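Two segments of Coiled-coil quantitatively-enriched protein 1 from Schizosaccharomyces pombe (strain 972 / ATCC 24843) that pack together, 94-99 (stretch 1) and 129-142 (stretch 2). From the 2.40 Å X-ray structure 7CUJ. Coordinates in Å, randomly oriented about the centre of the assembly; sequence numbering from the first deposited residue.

Stretch 1 (94-99) FSSYAE
Stretch 2, residues 129-142: QFLANTLTQWLKSQ

What brings a short irregular segment against a helix here? The second stretch is helical over most of its length, built on hydrogen bonds such as Trp138 N to Thr134 O (2.9 Å), while 94-99 follows no regular helix or strand. The register is set by two CA pairs, Phe94 CA to Thr134 CA at 5.9 Å and Ser95 CA to Trp138 CA at 6.0 Å. No hydrogen bond crosses between the stretches; the contact, burying 419 Å² in all, rests on van der Waals packing and one CH-pi interaction.

How does Phe94, which gives up the most surface (84 Å²), sit on the helix? Its CA-to-CB bond points toward the helix, and chi1 of 82° (p) with chi2 of -46° brings the ring to Gln137, Trp138 and Ser141. Phe94 CE2 comes 3.4 Å from Gln137 O and 3.6 Å from Ser141 CB, while Phe94 CD2 lies 3.9 Å from Trp138 CA. Gln137 O and Trp138 CA meet the edge of the ring, near its plane. The ring turns its edge to the backbone, so its CH groups can come close to Gln137 O and Trp138 CA, although Phe94 remains exposed in the assembly.

What does Trp138 contribute from the helix? It leaves sideways, with chi1 of 179° (t) and chi2 of 64°, and its long indole reaches both Ser95 and Ala98, and stretch 1 covers 77 Å² of the residue. Trp138 CD1 is 3.5 Å from Ser95 CA, and Trp138 CZ2 is 3.5 Å from Ala98 CB. The methyl of Ala98 points toward the helix and gives the indole a small apolar partner. Ser95, with phi/psi of 88/4 and chi1 of 85° (p), turns its hydroxyl back to its own stretch, where Ser95 OG donates to Phe94 O at 2.5 Å.

Why does Tyr97 pack well although its CA-to-CB bond points sideways? With chi1 of -66° (m) and chi2 of 81°, its ring end comes nearer the helix, and Thr134 CG2 sits over one face, 3.8 Å from the centroid of the Tyr97 ring and 16° off its normal, a CH-pi contact. Threonine suits this position: at chi1 of -54° (m) it offers its methyl to the ring while Thr134 OG1 donates to Phe130 O at 3.0 Å. One turn earlier, Phe130 (chi1 167°, t; chi2 71°) brings its ring edge to the tyrosine, with Phe130 CZ 3.5 Å from Tyr97 OH, a hydroxyl hydrogen-bonded elsewhere in the structure.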

# COMPACT_ATOMS: atom_id res chain seq x y z
N PHE A 94 -11.50 33.81 6.95
CA PHE A 94 -11.69 33.59 8.41
C PHE A 94 -13.18 33.58 8.75
O PHE A 94 -13.97 34.28 8.11
CB PHE A 94 -10.88 34.63 9.20
CG PHE A 94 -11.52 35.98 9.37
CD1 PHE A 94 -12.12 36.65 8.31
CD2 PHE A 94 -11.49 36.61 10.61
CE1 PHE A 94 -12.71 37.90 8.48
CE2 PHE A 94 -12.07 37.86 10.78
CZ PHE A 94 -12.68 38.50 9.72
N SER A 95 -13.55 32.76 9.74
CA SER A 95 -14.91 32.57 10.24
C SER A 95 -15.66 31.48 9.46
O SER A 95 -16.84 31.24 9.71
CB SER A 95 -15.70 33.87 10.34
OG SER A 95 -16.30 34.21 9.10
N SER A 96 -14.95 30.82 8.53
CA SER A 96 -15.45 29.62 7.88
C SER A 96 -15.15 28.40 8.75
O SER A 96 -15.74 27.34 8.56
CB SER A 96 -14.83 29.44 6.52
OG SER A 96 -15.53 30.18 5.53
N TYR A 97 -14.25 28.58 9.72
CA TYR A 97 -13.40 27.51 10.21
C TYR A 97 -14.01 26.75 11.39
O TYR A 97 -13.86 25.54 11.48
CB TYR A 97 -11.98 28.04 10.46
CG TYR A 97 -11.27 28.47 9.20
CD1 TYR A 97 -11.51 29.72 8.63
CD2 TYR A 97 -10.37 27.63 8.56
CE1 TYR A 97 -10.87 30.11 7.47
CE2 TYR A 97 -9.72 28.02 7.40
CZ TYR A 97 -9.97 29.26 6.85
OH TYR A 97 -9.34 29.65 5.70
N ALA A 98 -14.70 27.47 12.28
CA ALA A 98 -15.21 26.88 13.51
C ALA A 98 -16.29 25.83 13.23
O ALA A 98 -16.77 25.17 14.16
CB ALA A 98 -15.73 27.96 14.42
N GLU A 99 -16.66 25.67 11.96
CA GLU A 99 -17.68 24.73 11.52
C GLU A 99 -17.22 23.30 11.79
O GLU A 99 -18.03 22.45 12.17
CB GLU A 99 -17.98 24.95 10.04
CG GLU A 99 -19.05 24.03 9.48
CD GLU A 99 -19.53 24.38 8.08
OE1 GLU A 99 -18.75 24.97 7.31
OE2 GLU A 99 -20.70 24.07 7.77
N GLN A 129 1.50 28.12 11.53
CA GLN A 129 1.50 29.56 11.35
C GLN A 129 0.15 30.03 10.81
O GLN A 129 -0.42 30.98 11.33
CB GLN A 129 2.66 29.99 10.44
CG GLN A 129 2.78 31.51 10.27
CD GLN A 129 3.05 32.22 11.57
OE1 GLN A 129 4.09 32.03 12.20
NE2 GLN A 129 2.12 33.06 11.99
N PHE A 130 -0.35 29.35 9.77
CA PHE A 130 -1.59 29.73 9.13
C PHE A 130 -2.73 29.77 10.15
O PHE A 130 -3.49 30.73 10.19
CB PHE A 130 -1.92 28.81 7.95
CG PHE A 130 -3.33 28.97 7.44
CD1 PHE A 130 -3.71 30.12 6.76
CD2 PHE A 130 -4.28 27.99 7.67
CE1 PHE A 130 -5.02 30.27 6.32
CE2 PHE A 130 -5.59 28.15 7.23
CZ PHE A 130 -5.95 29.29 6.55
N LEU A 131 -2.84 28.70 10.96
CA LEU A 131 -3.93 28.56 11.91
C LEU A 131 -3.81 29.61 13.01
O LEU A 131 -4.81 30.15 13.46
CB LEU A 131 -3.94 27.14 12.47
CG LEU A 131 -4.44 26.06 11.51
CD1 LEU A 131 -4.31 24.68 12.14
CD2 LEU A 131 -5.88 26.32 11.10
N ALA A 132 -2.57 29.87 13.44
CA ALA A 132 -2.29 30.93 14.40
C ALA A 132 -2.91 32.24 13.92
O ALA A 132 -3.59 32.92 14.68
CB ALA A 132 -0.80 31.07 14.62
N ASN A 133 -2.67 32.57 12.65
CA ASN A 133 -3.13 33.82 12.05
C ASN A 133 -4.66 33.82 11.98
O ASN A 133 -5.29 34.81 12.32
CB ASN A 133 -2.54 34.05 10.66
CG ASN A 133 -1.02 34.07 10.63
OD1 ASN A 133 -0.38 34.25 11.67
ND2 ASN A 133 -0.45 33.89 9.46
N THR A 134 -5.23 32.69 11.52
CA THR A 134 -6.66 32.56 11.32
C THR A 134 -7.39 32.63 12.66
O THR A 134 -8.43 33.28 12.77
CB THR A 134 -7.00 31.29 10.53
OG1 THR A 134 -6.25 31.29 9.31
CG2 THR A 134 -8.48 31.16 10.21
N LEU A 135 -6.82 31.98 13.69
CA LEU A 135 -7.42 31.94 15.01
C LEU A 135 -7.43 33.35 15.60
O LEU A 135 -8.47 33.82 16.05
CB LEU A 135 -6.62 30.98 15.90
CG LEU A 135 -7.40 30.10 16.89
CD1 LEU A 135 -6.60 29.91 18.17
CD2 LEU A 135 -8.78 30.66 17.20
N THR A 136 -6.26 34.00 15.56
CA THR A 136 -6.05 35.34 16.08
C THR A 136 -7.07 36.31 15.47
O THR A 136 -7.69 37.08 16.20
CB THR A 136 -4.62 35.83 15.81
OG1 THR A 136 -3.69 34.90 16.38
CG2 THR A 136 -4.34 37.21 16.37
N GLN A 137 -7.23 36.24 14.15
CA GLN A 137 -8.10 37.16 13.43
C GLN A 137 -9.56 36.84 13.72
O GLN A 137 -10.40 37.74 13.75
CB GLN A 137 -7.80 37.13 11.93
CG GLN A 137 -6.47 37.76 11.55
CD GLN A 137 -6.33 39.21 11.94
OE1 GLN A 137 -7.29 39.98 11.92
NE2 GLN A 137 -5.12 39.60 12.31
N TRP A 138 -9.86 35.56 13.95
CA TRP A 138 -11.23 35.13 14.16
C TRP A 138 -11.71 35.48 15.57
O TRP A 138 -12.90 35.74 15.77
CB TRP A 138 -11.40 33.64 13.85
CG TRP A 138 -12.80 33.16 14.08
CD1 TRP A 138 -13.93 33.57 13.43
CD2 TRP A 138 -13.22 32.21 15.07
NE1 TRP A 138 -15.02 32.92 13.93
CE2 TRP A 138 -14.62 32.08 14.94
CE3 TRP A 138 -12.56 31.46 16.05
CZ2 TRP A 138 -15.37 31.23 15.75
CZ3 TRP A 138 -13.30 30.61 16.84
CH2 TRP A 138 -14.69 30.50 16.69
N LEU A 139 -10.80 35.46 16.55
CA LEU A 139 -11.14 35.80 17.92
C LEU A 139 -11.41 37.30 18.04
O LEU A 139 -12.33 37.70 18.75
CB LEU A 139 -10.03 35.35 18.87
CG LEU A 139 -9.91 33.85 19.12
CD1 LEU A 139 -8.71 33.54 19.99
CD2 LEU A 139 -11.18 33.28 19.74
N LYS A 140 -10.60 38.10 17.34
CA LYS A 140 -10.79 39.54 17.27
C LYS A 140 -12.18 39.84 16.72
O LYS A 140 -12.89 40.70 17.23
CB LYS A 140 -9.73 40.18 16.37
CG LYS A 140 -8.32 40.27 16.96
CD LYS A 140 -7.30 40.77 15.95
CE LYS A 140 -5.89 40.80 16.49
NZ LYS A 140 -4.93 41.34 15.51
N SER A 141 -12.55 39.09 15.67
CA SER A 141 -13.82 39.20 14.97
C SER A 141 -15.01 39.05 15.93
O SER A 141 -16.08 39.59 15.66
CB SER A 141 -13.89 38.20 13.84
OG SER A 141 -15.20 37.68 13.69
N GLN A 142 -14.81 38.31 17.02
CA GLN A 142 -15.87 38.02 17.98
C GLN A 142 -15.71 38.87 19.24
O GLN A 142 -16.28 38.54 20.28
CB GLN A 142 -15.91 36.53 18.33
CG GLN A 142 -15.97 35.58 17.14
CD GLN A 142 -17.33 35.51 16.49
OE1 GLN A 142 -18.17 34.69 16.83
NE2 GLN A 142 -17.56 36.39 15.52